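Local coordinates for protein L-ornithine 5-monooxygenase (PDB 3S5W) that catalyses the FAD- and NADPH-dependent hydroxylation of the side-chain nitrogen of L-ornithine, the first step in making the hydroxamate groups of the siderophore pyoverdin, at residues R206-H210 with S211-E215; M257-A261 with S262-P266; S306-T310 with D311-R315; A420-G423 with L424-L428. One frame throughout, in Å; residues are numbered along the deposited sequence.

All four contacts are local, each within one continuous stretch of chain. Contacts 1 and 4 are buried; contacts 2 and 3 are partly buried, with several residues at the surface. Contacts 1 and 2 both start from strands of the five-stranded parallel sheet, 207-209 and 253-258. Contacts 2 and 3 touch each other, Lys265 O lying 2.9 Å from Val308 N in a probable hydrogen bond, and both bind NADP. Contact 4 belongs to the flavin site, with its centre about 23 Å from that of contact 3. Turn bonds dominate contacts 1 and 4, aliphatic packing contact 2 and a helix cap contact 3, with NADP phosphates held in both of the latter.

Contact 1: R206-H210 with S211-E215; sequences RVFHH and SQYLE
With chi1 near 176° in both, the rings of His210 and Tyr213 extend beside their own carbonyl carbons and lie obliquely near each other. Their planes are turned by 42° and their centroids lie 5.9 Å apart. The nearest side-chain atoms are His210 CD2 and Tyr213 CB, at 4.1 Å. Phe208 comes in from the strand. Its CE2 sits 4.0 Å from Tyr213 CA, so the ring packs against the start of the helix rather than squarely on the tyrosine ring. Two backbone bonds close the turn. Gln212 N donates to His209 O at 2.8 Å, and the bond is fairly straight at 162°. Tyr213 N donates to His210 O at 2.9 Å but is more bent. Gln212 holds the N-cap position of helix 213-217. The phenol end of Tyr213 reaches away from the turn, and its OH is hydrogen-bonded to Asp245 on helix 237-249. His210 leans on Ser238 of the same helix, a residue of the NADP site. Phe208 also stacks on His216 of the short helix 213-217. The stretch is a tight turn from edge strand 207-209 of the parallel sheet into a short helix, packed beside the helix of the Rossmann-type NADP-binding domain.

Contact 2: M257-A261 with S262-P266; sequences MILRA and SALKP. With NAP (NADP nicotinamide-adenine-dinucleotide phosphate), chain F.
Ser262 follows directly on Ala261, where the chain turns sharply away from the end of strand 253-258. No hydrogen bond joins the two touching parts. Ala263 comes next and contributes its backbone. Its O lies 3.8 Å from Leu259 CD1, so the leucine branch rests against the peptide. Leu264 makes the main side-chain contact. Its CD2 methyl lies 4.0 Å from Met257 CE and 4.1 Å from Leu259 CD1. Met257 and Leu264 cross at about a right angle. The methionine bends at its last torsion (chi3 70°), which turns the methyl toward the leucine. Leu264 also touches Phe333 and Ile316. Lys265 and Pro266 then lead the chain on, and Pro266 packs on Thr310 and Ile313.

The CB of Arg260 is directed away from this apolar group, and its chain, extended from CG to NE, reaches the cofactor. NE donates to NADP O1X at 2.8 Å and NH2 to O3X at 2.8 Å, both nearly straight (166° and 175°). The phosphate is thus gripped at the edge of the guanidinium, while C6A of the adenine lies 3.5 Å above one face, displaced toward the rim. Ser306 binds the same phosphate. An arginine just past a sheet strand, holding the 2'-phosphate and lying on the adenine, is typical of NADPH-specific Rossmann-type sites.

Contact 3: S306-T310 with D311-R315; sequences SVVDT and DLIER. With NAP (NADP nicotinamide-adenine-dinucleotide phosphate), chain F.
Ile313 N donates to Asp309 O at 3.0 Å, nearly along the C=O axis, and Glu314 N donates to Thr310 O at 3.0 Å. These are the first regular bonds of the helix that begins at Thr310. At the other end of the stretch, Ser306 binds NADP. Its N donates to O1A of the diphosphate, and its OG donates to O2X of the 2'-phosphate at 2.7 Å. One residue therefore links two phosphate groups of the cofactor.

Asp309 caps the helix, and its side-chain OD1 accepts two backbone N-H groups. Leu312 N reaches OD1 at 3.3 Å, on the anti side and 34° out of the carboxylate plane. Asp311 N lies 3.1 Å from Asp309 OD1, but its bond is strongly bent and weak. The carboxylate is placed for this by chi1 of 170°, which sets CG beside the carbonyl carbon. Asp311 brings a second carboxylate near the first, which probably costs some energy. The positive end of the helix dipole probably offsets part of it.

The packing is carried by Val308. Its CB lies 3.6 Å from Ile313 CG1, and its CG1 branch lies 3.9 Å from Leu312 CG, the two side chains crossing at about a right angle. Further out, Thr310 CG2 touches the carboxylate of Glu314.

Helix 310-326 lies beside helix 237-249. Leu312 packs there on Gln237 and Ile244, Val308 on Ala240, and Arg315 forms a salt bridge with Asp248. Gln237 also accepts from Asp309 N. Val308 forms backbone bonds with Lys265 and Ala267 in the loop after strand 253-258.

Contact 4: A420-G423 with L424-L428; sequences ASHG and LSDTL. With FAD (flavin-adenine dinucleotide), chain C.
Gly423 and Asp426 form the tight part of this contact. Asp426 N donates to Gly423 O at 3.0 Å with an angle of 152°. This closes a type I beta turn over Leu424 and Ser425. Asp426 CB is also close to Gly423 O, at 3.2 Å. Gly423 is where the chain leaves helix 419-422, with a positive phi of 107°. These backbone angles leave no room for a beta carbon, which would collide with the carbonyl O before it and with Leu424 N.

The side chains meet more loosely. Asp426 has CG anti to the backbone N (chi1 -164°), which carries OD1 to 3.8 Å from His422 CB. It is not bonded to the histidine. OD1 is instead hydrogen-bonded to Ser418. The His422 ring stacks on Tyr400. The looser side does not open to solvent, for all five touching residues are buried. Leu424 packs on Gln419, Tyr300 and Leu297, and Ser425 OG is bonded to Phe277 O.

A second type I turn overlaps the first, from Ser425 to Leu428, with Leu428 N bonded to Ser425 O at 3.1 Å. It brings the chain to the flavin. The ribityl hydroxyl FAD O2' donates to Thr427 O at 2.8 Å. Leu428 CB comes within 3.6 Å of FAD O2, and CD2 lies 3.9 Å from N1. Two overlapping turns here lead into the FAD site, where Leu428 lines the place at which flavin, NADP and the hydroxyornithine product meet.

Contact 1: R206-H210 with S211-E215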
# COMPACT_ATOMS: atom_id res chain seq x y z
N ARG A 206 -20.38 -10.78 -4.65
CA ARG A 206 -20.50 -9.98 -5.90
C ARG A 206 -19.89 -8.56 -5.81
O ARG A 206 -19.73 -7.89 -6.83
CB ARG A 206 -21.98 -9.90 -6.31
CG ARG A 206 -22.53 -11.29 -6.66
CD ARG A 206 -24.01 -11.28 -6.89
NE ARG A 206 -24.77 -10.89 -5.69
CZ ARG A 206 -26.10 -10.87 -5.64
NH1 ARG A 206 -26.79 -11.24 -6.72
NH2 ARG A 206 -26.73 -10.47 -4.54
N VAL A 207 -19.62 -8.11 -4.59
CA VAL A 207 -19.03 -6.79 -4.35
C VAL A 207 -17.70 -7.00 -3.66
O VAL A 207 -17.62 -7.67 -2.63
CB VAL A 207 -19.96 -5.90 -3.46
CG1 VAL A 207 -19.33 -4.51 -3.22
CG2 VAL A 207 -21.32 -5.74 -4.14
N PHE A 208 -16.63 -6.47 -4.23
CA PHE A 208 -15.31 -6.67 -3.65
C PHE A 208 -14.39 -5.54 -3.97
O PHE A 208 -14.53 -4.91 -5.01
CB PHE A 208 -14.68 -8.01 -4.11
CG PHE A 208 -14.64 -8.22 -5.60
CD1 PHE A 208 -15.73 -8.76 -6.28
CD2 PHE A 208 -13.50 -7.91 -6.32
CE1 PHE A 208 -15.67 -8.99 -7.66
CE2 PHE A 208 -13.44 -8.13 -7.70
CZ PHE A 208 -14.51 -8.67 -8.37
N HIS A 209 -13.46 -5.28 -3.06
CA HIS A 209 -12.47 -4.22 -3.23
C HIS A 209 -11.37 -4.71 -4.19
O HIS A 209 -11.08 -5.93 -4.26
CB HIS A 209 -11.89 -3.79 -1.86
CG HIS A 209 -10.89 -2.68 -1.93
ND1 HIS A 209 -11.23 -1.34 -1.84
CD2 HIS A 209 -9.54 -2.71 -2.05
CE1 HIS A 209 -10.14 -0.60 -1.90
NE2 HIS A 209 -9.10 -1.41 -2.01
N HIS A 210 -10.82 -3.76 -4.95
CA HIS A 210 -9.81 -4.08 -5.95
C HIS A 210 -8.64 -4.88 -5.35
O HIS A 210 -8.02 -5.67 -6.06
CB HIS A 210 -9.29 -2.80 -6.62
CG HIS A 210 -8.18 -3.04 -7.59
ND1 HIS A 210 -6.85 -2.80 -7.28
CD2 HIS A 210 -8.19 -3.51 -8.87
CE1 HIS A 210 -6.10 -3.10 -8.33
NE2 HIS A 210 -6.88 -3.54 -9.30
N SER A 211 -8.32 -4.66 -4.07
CA SER A 211 -7.26 -5.40 -3.37
C SER A 211 -7.48 -6.93 -3.41
O SER A 211 -6.53 -7.68 -3.22
CB SER A 211 -7.11 -4.93 -1.91
OG SER A 211 -8.34 -5.18 -1.21
N GLN A 212 -8.71 -7.38 -3.67
CA GLN A 212 -9.03 -8.82 -3.81
C GLN A 212 -9.37 -9.25 -5.23
O GLN A 212 -9.98 -10.30 -5.46
CB GLN A 212 -10.15 -9.19 -2.82
CG GLN A 212 -9.65 -9.15 -1.37
CD GLN A 212 -8.65 -10.27 -1.08
OE1 GLN A 212 -7.45 -10.04 -0.99
NE2 GLN A 212 -9.15 -11.52 -0.96
N TYR A 213 -8.97 -8.44 -6.21
CA TYR A 213 -9.45 -8.61 -7.60
C TYR A 213 -9.25 -10.05 -8.13
O TYR A 213 -10.19 -10.69 -8.60
CB TYR A 213 -8.74 -7.58 -8.50
CG TYR A 213 -9.06 -7.70 -9.96
CD1 TYR A 213 -8.27 -8.51 -10.81
CD2 TYR A 213 -10.16 -7.01 -10.51
CE1 TYR A 213 -8.57 -8.63 -12.18
CE2 TYR A 213 -10.46 -7.12 -11.89
CZ TYR A 213 -9.65 -7.92 -12.71
OH TYR A 213 -9.93 -8.05 -14.04
N LEU A 214 -8.02 -10.54 -8.06
CA LEU A 214 -7.67 -11.83 -8.69
C LEU A 214 -8.38 -13.01 -8.02
O LEU A 214 -8.74 -13.99 -8.67
CB LEU A 214 -6.16 -12.03 -8.73
CG LEU A 214 -5.44 -11.34 -9.90
CD1 LEU A 214 -3.92 -11.50 -9.78
CD2 LEU A 214 -5.92 -11.80 -11.27
N GLU A 215 -8.63 -12.86 -6.72
CA GLU A 215 -9.34 -13.89 -5.94
C GLU A 215 -10.80 -14.07 -6.40
O GLU A 215 -11.31 -15.19 -6.46
CB GLU A 215 -9.28 -13.54 -4.44
CG GLU A 215 -9.99 -14.56 -3.54
CD GLU A 215 -9.13 -15.80 -3.27
OE1 GLU A 215 -8.30 -16.18 -4.15
OE2 GLU A 215 -9.27 -16.39 -2.17

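Contact 2: M257-A261 with S262-P266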
# COMPACT_ATOMS: atom_id res chain seq x y z
N MET A 257 -16.99 2.04 -16.01
CA MET A 257 -16.21 2.78 -15.03
C MET A 257 -17.13 3.84 -14.49
O MET A 257 -17.62 4.71 -15.24
CB MET A 257 -14.98 3.45 -15.63
CG MET A 257 -14.02 2.50 -16.26
SD MET A 257 -12.44 3.29 -16.71
CE MET A 257 -11.72 3.62 -15.11
N ILE A 258 -17.35 3.78 -13.19
CA ILE A 258 -18.26 4.71 -12.55
C ILE A 258 -17.45 5.60 -11.62
O ILE A 258 -17.00 5.16 -10.56
CB ILE A 258 -19.42 3.99 -11.79
CG1 ILE A 258 -20.18 3.06 -12.76
CG2 ILE A 258 -20.34 5.02 -11.07
CD1 ILE A 258 -21.25 2.17 -12.11
N LEU A 259 -17.26 6.86 -12.02
CA LEU A 259 -16.44 7.76 -11.23
C LEU A 259 -17.19 9.07 -11.03
O LEU A 259 -17.90 9.54 -11.94
CB LEU A 259 -15.05 8.01 -11.88
CG LEU A 259 -14.98 8.67 -13.28
CD1 LEU A 259 -13.65 9.36 -13.46
CD2 LEU A 259 -15.20 7.64 -14.40
N ARG A 260 -17.09 9.59 -9.81
CA ARG A 260 -17.80 10.83 -9.48
C ARG A 260 -17.07 12.06 -10.08
O ARG A 260 -17.69 13.08 -10.32
CB ARG A 260 -18.03 10.96 -7.96
CG ARG A 260 -16.79 10.92 -7.12
CD ARG A 260 -17.07 10.93 -5.61
NE ARG A 260 -15.80 10.89 -4.89
CZ ARG A 260 -15.67 10.81 -3.57
NH1 ARG A 260 -16.75 10.74 -2.81
NH2 ARG A 260 -14.47 10.79 -3.02
N ALA A 261 -15.77 11.94 -10.34
CA ALA A 261 -15.00 13.01 -10.98
C ALA A 261 -15.30 13.06 -12.49
O ALA A 261 -15.94 12.16 -13.04
CB ALA A 261 -13.50 12.85 -10.70
N SER A 262 -14.84 14.13 -13.16
CA SER A 262 -15.28 14.36 -14.53
C SER A 262 -14.47 13.62 -15.58
O SER A 262 -14.94 13.43 -16.70
CB SER A 262 -15.21 15.88 -14.85
OG SER A 262 -13.83 16.29 -14.76
N ALA A 263 -13.24 13.21 -15.24
CA ALA A 263 -12.34 12.59 -16.21
C ALA A 263 -11.31 11.74 -15.50
O ALA A 263 -11.05 11.93 -14.30
CB ALA A 263 -11.60 13.72 -17.05
N LEU A 264 -10.68 10.83 -16.24
CA LEU A 264 -9.41 10.26 -15.77
C LEU A 264 -8.37 11.35 -15.92
O LEU A 264 -8.33 12.02 -16.97
CB LEU A 264 -8.98 9.01 -16.58
CG LEU A 264 -9.95 7.84 -16.64
CD1 LEU A 264 -9.26 6.62 -17.33
CD2 LEU A 264 -10.48 7.43 -15.24
N LYS A 265 -7.51 11.52 -14.91
CA LYS A 265 -6.52 12.60 -14.95
C LYS A 265 -5.12 12.04 -14.75
O LYS A 265 -4.95 11.10 -13.99
CB LYS A 265 -6.81 13.62 -13.86
CG LYS A 265 -8.25 14.13 -13.99
CD LYS A 265 -8.44 15.53 -13.68
CE LYS A 265 -9.91 15.89 -13.92
NZ LYS A 265 -10.19 17.10 -13.12
N PRO A 266 -4.12 12.65 -15.42
CA PRO A 266 -2.80 12.03 -15.45
C PRO A 266 -2.01 12.28 -14.18
O PRO A 266 -2.04 13.39 -13.60
CB PRO A 266 -2.11 12.72 -16.65
CG PRO A 266 -2.80 14.08 -16.78
CD PRO A 266 -4.24 13.80 -16.36
PA NAP F . -6.72 6.51 -5.11
O1A NAP F . -5.77 7.26 -5.94
O2A NAP F . -6.89 7.02 -3.77
O5B NAP F . -8.05 6.38 -5.97
C5B NAP F . -9.23 6.23 -5.27
C4B NAP F . -10.30 6.38 -6.33
O4B NAP F . -11.47 5.98 -5.66
C3B NAP F . -10.46 7.84 -6.76
O3B NAP F . -10.93 7.79 -8.10
C2B NAP F . -11.59 8.28 -5.81
O2B NAP F . -12.40 9.27 -6.40
C1B NAP F . -12.44 7.00 -5.68
N9A NAP F . -13.23 7.05 -4.44
C8A NAP F . -12.74 7.09 -3.15
N7A NAP F . -13.78 7.15 -2.28
C5A NAP F . -14.91 7.17 -3.00
C6A NAP F . -16.25 7.26 -2.64
N6A NAP F . -16.60 7.35 -1.36
N1A NAP F . -17.20 7.27 -3.62
C2A NAP F . -16.88 7.20 -4.95
N3A NAP F . -15.55 7.11 -5.32
C4A NAP F . -14.59 7.12 -4.36
O3 NAP F . -6.37 4.93 -5.08
PN NAP F . -5.73 3.89 -6.17
O1N NAP F . -5.83 2.54 -5.52
O2N NAP F . -6.32 4.05 -7.54
O5D NAP F . -4.22 4.43 -6.08
C5D NAP F . -3.29 4.71 -7.10
C4D NAP F . -1.99 4.34 -6.39
O4D NAP F . -0.96 3.83 -7.19
C3D NAP F . -1.28 5.42 -5.59
O3D NAP F . -2.07 5.92 -4.55
C2D NAP F . -0.03 4.62 -5.16
O2D NAP F . -0.11 3.94 -3.91
C1D NAP F . 0.10 3.58 -6.28
P2B NAP F . -12.30 10.84 -6.04
O1X NAP F . -13.65 11.34 -6.55
O2X NAP F . -11.09 11.31 -6.82
O3X NAP F . -12.09 10.99 -4.55

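Contact 3: S306-T310 with D311-R315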
# COMPACT_ATOMS: atom_id res chain seq x y z
N SER A 306 -5.92 9.73 -7.07
CA SER A 306 -6.97 9.93 -8.08
C SER A 306 -6.39 10.25 -9.46
O SER A 306 -6.94 11.08 -10.22
CB SER A 306 -7.93 11.06 -7.66
OG SER A 306 -8.51 10.79 -6.39
N VAL A 307 -5.28 9.59 -9.79
CA VAL A 307 -4.62 9.85 -11.07
C VAL A 307 -4.18 8.50 -11.66
O VAL A 307 -4.06 7.49 -10.94
CB VAL A 307 -3.41 10.78 -10.93
CG1 VAL A 307 -3.84 12.28 -10.69
CG2 VAL A 307 -2.40 10.29 -9.85
N VAL A 308 -3.96 8.53 -12.96
CA VAL A 308 -3.67 7.35 -13.77
C VAL A 308 -2.44 7.69 -14.64
O VAL A 308 -2.30 8.83 -15.12
CB VAL A 308 -4.87 7.08 -14.70
CG1 VAL A 308 -4.68 5.84 -15.56
CG2 VAL A 308 -6.19 6.96 -13.86
N ASP A 309 -1.54 6.71 -14.80
CA ASP A 309 -0.42 6.84 -15.74
C ASP A 309 -0.92 7.34 -17.12
O ASP A 309 -1.91 6.82 -17.66
CB ASP A 309 0.31 5.51 -15.89
CG ASP A 309 1.30 5.54 -17.04
OD1 ASP A 309 1.03 4.94 -18.10
OD2 ASP A 309 2.33 6.25 -16.90
N THR A 310 -0.26 8.37 -17.67
CA THR A 310 -0.67 8.93 -18.96
C THR A 310 -0.92 7.88 -20.05
O THR A 310 -1.93 7.97 -20.74
CB THR A 310 0.33 10.01 -19.46
OG1 THR A 310 0.28 11.11 -18.55
CG2 THR A 310 -0.09 10.57 -20.82
N ASP A 311 -0.02 6.90 -20.19
CA ASP A 311 -0.16 5.91 -21.27
C ASP A 311 -1.39 5.05 -21.09
O ASP A 311 -2.02 4.66 -22.06
CB ASP A 311 1.09 5.05 -21.42
CG ASP A 311 2.30 5.88 -21.92
OD1 ASP A 311 2.12 6.94 -22.58
OD2 ASP A 311 3.44 5.47 -21.63
N LEU A 312 -1.73 4.77 -19.83
CA LEU A 312 -2.91 3.99 -19.53
C LEU A 312 -4.20 4.81 -19.81
O LEU A 312 -5.19 4.29 -20.32
CB LEU A 312 -2.81 3.47 -18.06
CG LEU A 312 -3.92 2.56 -17.52
CD1 LEU A 312 -4.23 1.43 -18.48
CD2 LEU A 312 -3.57 1.99 -16.14
N ILE A 313 -4.17 6.12 -19.51
CA ILE A 313 -5.31 6.98 -19.94
C ILE A 313 -5.51 6.89 -21.47
O ILE A 313 -6.63 6.72 -21.98
CB ILE A 313 -5.12 8.45 -19.53
CG1 ILE A 313 -5.01 8.55 -17.99
CG2 ILE A 313 -6.23 9.30 -20.11
CD1 ILE A 313 -4.92 9.99 -17.43
N GLU A 314 -4.42 7.00 -22.21
CA GLU A 314 -4.50 6.97 -23.70
C GLU A 314 -5.08 5.62 -24.16
O GLU A 314 -5.91 5.56 -25.08
CB GLU A 314 -3.10 7.19 -24.30
CG GLU A 314 -2.70 8.68 -24.34
CD GLU A 314 -1.18 8.91 -24.59
OE1 GLU A 314 -0.70 10.02 -24.29
OE2 GLU A 314 -0.47 7.98 -25.08
N ARG A 315 -4.64 4.55 -23.50
CA ARG A 315 -5.15 3.20 -23.83
C ARG A 315 -6.65 3.11 -23.59
O ARG A 315 -7.39 2.61 -24.44
CB ARG A 315 -4.48 2.10 -23.02
CG ARG A 315 -3.16 1.64 -23.59
CD ARG A 315 -2.59 0.48 -22.76
NE ARG A 315 -3.31 -0.80 -22.89
CZ ARG A 315 -2.92 -1.93 -22.30
NH1 ARG A 315 -1.82 -1.93 -21.55
NH2 ARG A 315 -3.59 -3.06 -22.45
PA NAP F . -6.72 6.51 -5.11
O1A NAP F . -5.77 7.26 -5.94
O2A NAP F . -6.89 7.02 -3.77
O5B NAP F . -8.05 6.38 -5.97
C5B NAP F . -9.23 6.23 -5.27
C4B NAP F . -10.30 6.38 -6.33
O4B NAP F . -11.47 5.98 -5.66
C3B NAP F . -10.46 7.84 -6.76
O3B NAP F . -10.93 7.79 -8.10
C2B NAP F . -11.59 8.28 -5.81
O2B NAP F . -12.40 9.27 -6.40
C1B NAP F . -12.44 7.00 -5.68
N9A NAP F . -13.23 7.05 -4.44
C8A NAP F . -12.74 7.09 -3.15
N7A NAP F . -13.78 7.15 -2.28
C5A NAP F . -14.91 7.17 -3.00
C6A NAP F . -16.25 7.26 -2.64
N6A NAP F . -16.60 7.35 -1.36
N1A NAP F . -17.20 7.27 -3.62
C2A NAP F . -16.88 7.20 -4.95
N3A NAP F . -15.55 7.11 -5.32
C4A NAP F . -14.59 7.12 -4.36
O3 NAP F . -6.37 4.93 -5.08
PN NAP F . -5.73 3.89 -6.17
O1N NAP F . -5.83 2.54 -5.52
O2N NAP F . -6.32 4.05 -7.54
O5D NAP F . -4.22 4.43 -6.08
C5D NAP F . -3.29 4.71 -7.10
C4D NAP F . -1.99 4.34 -6.39
O4D NAP F . -0.96 3.83 -7.19
C3D NAP F . -1.28 5.42 -5.59
O3D NAP F . -2.07 5.92 -4.55
C2D NAP F . -0.03 4.62 -5.16
O2D NAP F . -0.11 3.94 -3.91
C1D NAP F . 0.10 3.58 -6.28
P2B NAP F . -12.30 10.84 -6.04
O1X NAP F . -13.65 11.34 -6.55
O2X NAP F . -11.09 11.31 -6.82
O3X NAP F . -12.09 10.99 -4.55

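Contact 4: A420-G423 with L424-L428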
# COMPACT_ATOMS: atom_id res chain seq x y z
N ALA A 420 0.85 13.12 6.69
CA ALA A 420 0.53 14.50 7.14
C ALA A 420 1.77 15.31 7.56
O ALA A 420 1.82 16.52 7.34
CB ALA A 420 -0.55 14.52 8.25
N SER A 421 2.76 14.64 8.11
CA SER A 421 3.96 15.32 8.62
C SER A 421 5.24 15.09 7.81
O SER A 421 6.20 15.85 7.92
CB SER A 421 4.21 14.90 10.07
OG SER A 421 4.31 13.48 10.22
N HIS A 422 5.28 13.99 7.06
CA HIS A 422 6.53 13.58 6.39
C HIS A 422 6.41 13.58 4.86
O HIS A 422 7.41 13.38 4.18
CB HIS A 422 6.93 12.16 6.83
CG HIS A 422 7.39 12.08 8.25
ND1 HIS A 422 8.71 11.87 8.60
CD2 HIS A 422 6.71 12.20 9.41
CE1 HIS A 422 8.81 11.82 9.92
NE2 HIS A 422 7.62 12.04 10.43
N GLY A 423 5.22 13.75 4.33
CA GLY A 423 5.08 14.02 2.91
C GLY A 423 4.54 12.86 2.10
O GLY A 423 4.29 11.77 2.63
N LEU A 424 4.38 13.10 0.80
CA LEU A 424 3.76 12.13 -0.12
C LEU A 424 4.58 10.84 -0.33
O LEU A 424 4.02 9.84 -0.81
CB LEU A 424 3.39 12.81 -1.46
CG LEU A 424 2.19 13.76 -1.31
CD1 LEU A 424 2.14 14.76 -2.45
CD2 LEU A 424 0.89 13.02 -1.27
N SER A 425 5.86 10.84 0.03
CA SER A 425 6.64 9.62 -0.06
C SER A 425 6.20 8.59 1.01
O SER A 425 6.58 7.42 0.95
CB SER A 425 8.13 9.91 0.14
OG SER A 425 8.64 10.58 -0.97
N ASP A 426 5.42 9.05 1.99
CA ASP A 426 5.26 8.25 3.22
C ASP A 426 4.67 6.86 2.98
O ASP A 426 5.15 5.89 3.55
CB ASP A 426 4.47 9.01 4.29
CG ASP A 426 4.62 8.37 5.69
OD1 ASP A 426 5.68 8.56 6.31
OD2 ASP A 426 3.69 7.66 6.11
N THR A 427 3.62 6.77 2.17
CA THR A 427 2.96 5.48 1.89
C THR A 427 3.55 4.71 0.70
O THR A 427 2.97 3.70 0.29
CB THR A 427 1.47 5.68 1.59
OG1 THR A 427 1.31 6.38 0.34
CG2 THR A 427 0.79 6.45 2.74
N LEU A 428 4.66 5.19 0.14
CA LEU A 428 5.17 4.63 -1.14
C LEU A 428 6.49 3.91 -0.93
O LEU A 428 6.95 3.74 0.20
CB LEU A 428 5.34 5.77 -2.17
CG LEU A 428 4.11 6.61 -2.49
CD1 LEU A 428 4.48 7.71 -3.49
CD2 LEU A 428 2.97 5.76 -3.05
PA FAD C . 2.56 -3.26 2.77
O1A FAD C . 1.10 -3.02 2.63
O2A FAD C . 3.30 -3.57 1.46
O5B FAD C . 2.82 -4.50 3.79
C5B FAD C . 2.08 -4.57 4.98
C4B FAD C . 2.25 -6.01 5.45
O4B FAD C . 1.65 -6.11 6.71
C3B FAD C . 1.50 -6.96 4.53
O3B FAD C . 2.39 -7.92 3.99
C2B FAD C . 0.43 -7.60 5.42
O2B FAD C . 0.31 -9.00 5.21
C1B FAD C . 0.99 -7.37 6.79
N9A FAD C . 0.01 -7.20 7.86
C8A FAD C . -1.07 -6.33 7.91
N7A FAD C . -1.65 -6.46 9.14
C5A FAD C . -0.93 -7.37 9.85
C6A FAD C . -1.08 -7.88 11.14
N6A FAD C . -1.92 -7.29 12.01
N1A FAD C . -0.17 -8.83 11.58
C2A FAD C . 0.88 -9.27 10.80
N3A FAD C . 1.03 -8.77 9.51
C4A FAD C . 0.13 -7.84 9.06
N1 FAD C . 4.19 2.28 -4.20
C2 FAD C . 5.18 2.68 -5.09
O2 FAD C . 6.10 3.39 -4.72
N3 FAD C . 5.14 2.28 -6.41
C4 FAD C . 4.13 1.47 -6.88
O4 FAD C . 4.16 1.10 -8.06
C4X FAD C . 3.12 1.08 -5.99
N5 FAD C . 2.08 0.28 -6.43
C5X FAD C . 1.07 -0.10 -5.55
C6 FAD C . 0.03 -0.91 -6.02
C7 FAD C . -1.00 -1.30 -5.17
C7M FAD C . -2.09 -2.16 -5.74
C8 FAD C . -0.99 -0.86 -3.85
C8M FAD C . -2.06 -1.25 -2.87
C9 FAD C . 0.05 -0.06 -3.37
C9A FAD C . 1.10 0.32 -4.22
N10 FAD C . 2.15 1.12 -3.76
C10 FAD C . 3.14 1.51 -4.65
C1' FAD C . 2.21 1.65 -2.36
C2' FAD C . 2.56 0.59 -1.29
O2' FAD C . 1.95 1.09 -0.10
C3' FAD C . 4.07 0.52 -1.12
O3' FAD C . 4.74 0.19 -2.36
C4' FAD C . 4.48 -0.56 -0.09
O4' FAD C . 3.81 -1.77 -0.39
C5' FAD C . 4.30 -0.14 1.39
O5' FAD C . 5.03 -1.05 2.18
P FAD C . 4.62 -1.45 3.70
O1P FAD C . 5.57 -2.56 4.08
O2P FAD C . 4.66 -0.18 4.50
O3P FAD C . 3.13 -1.99 3.55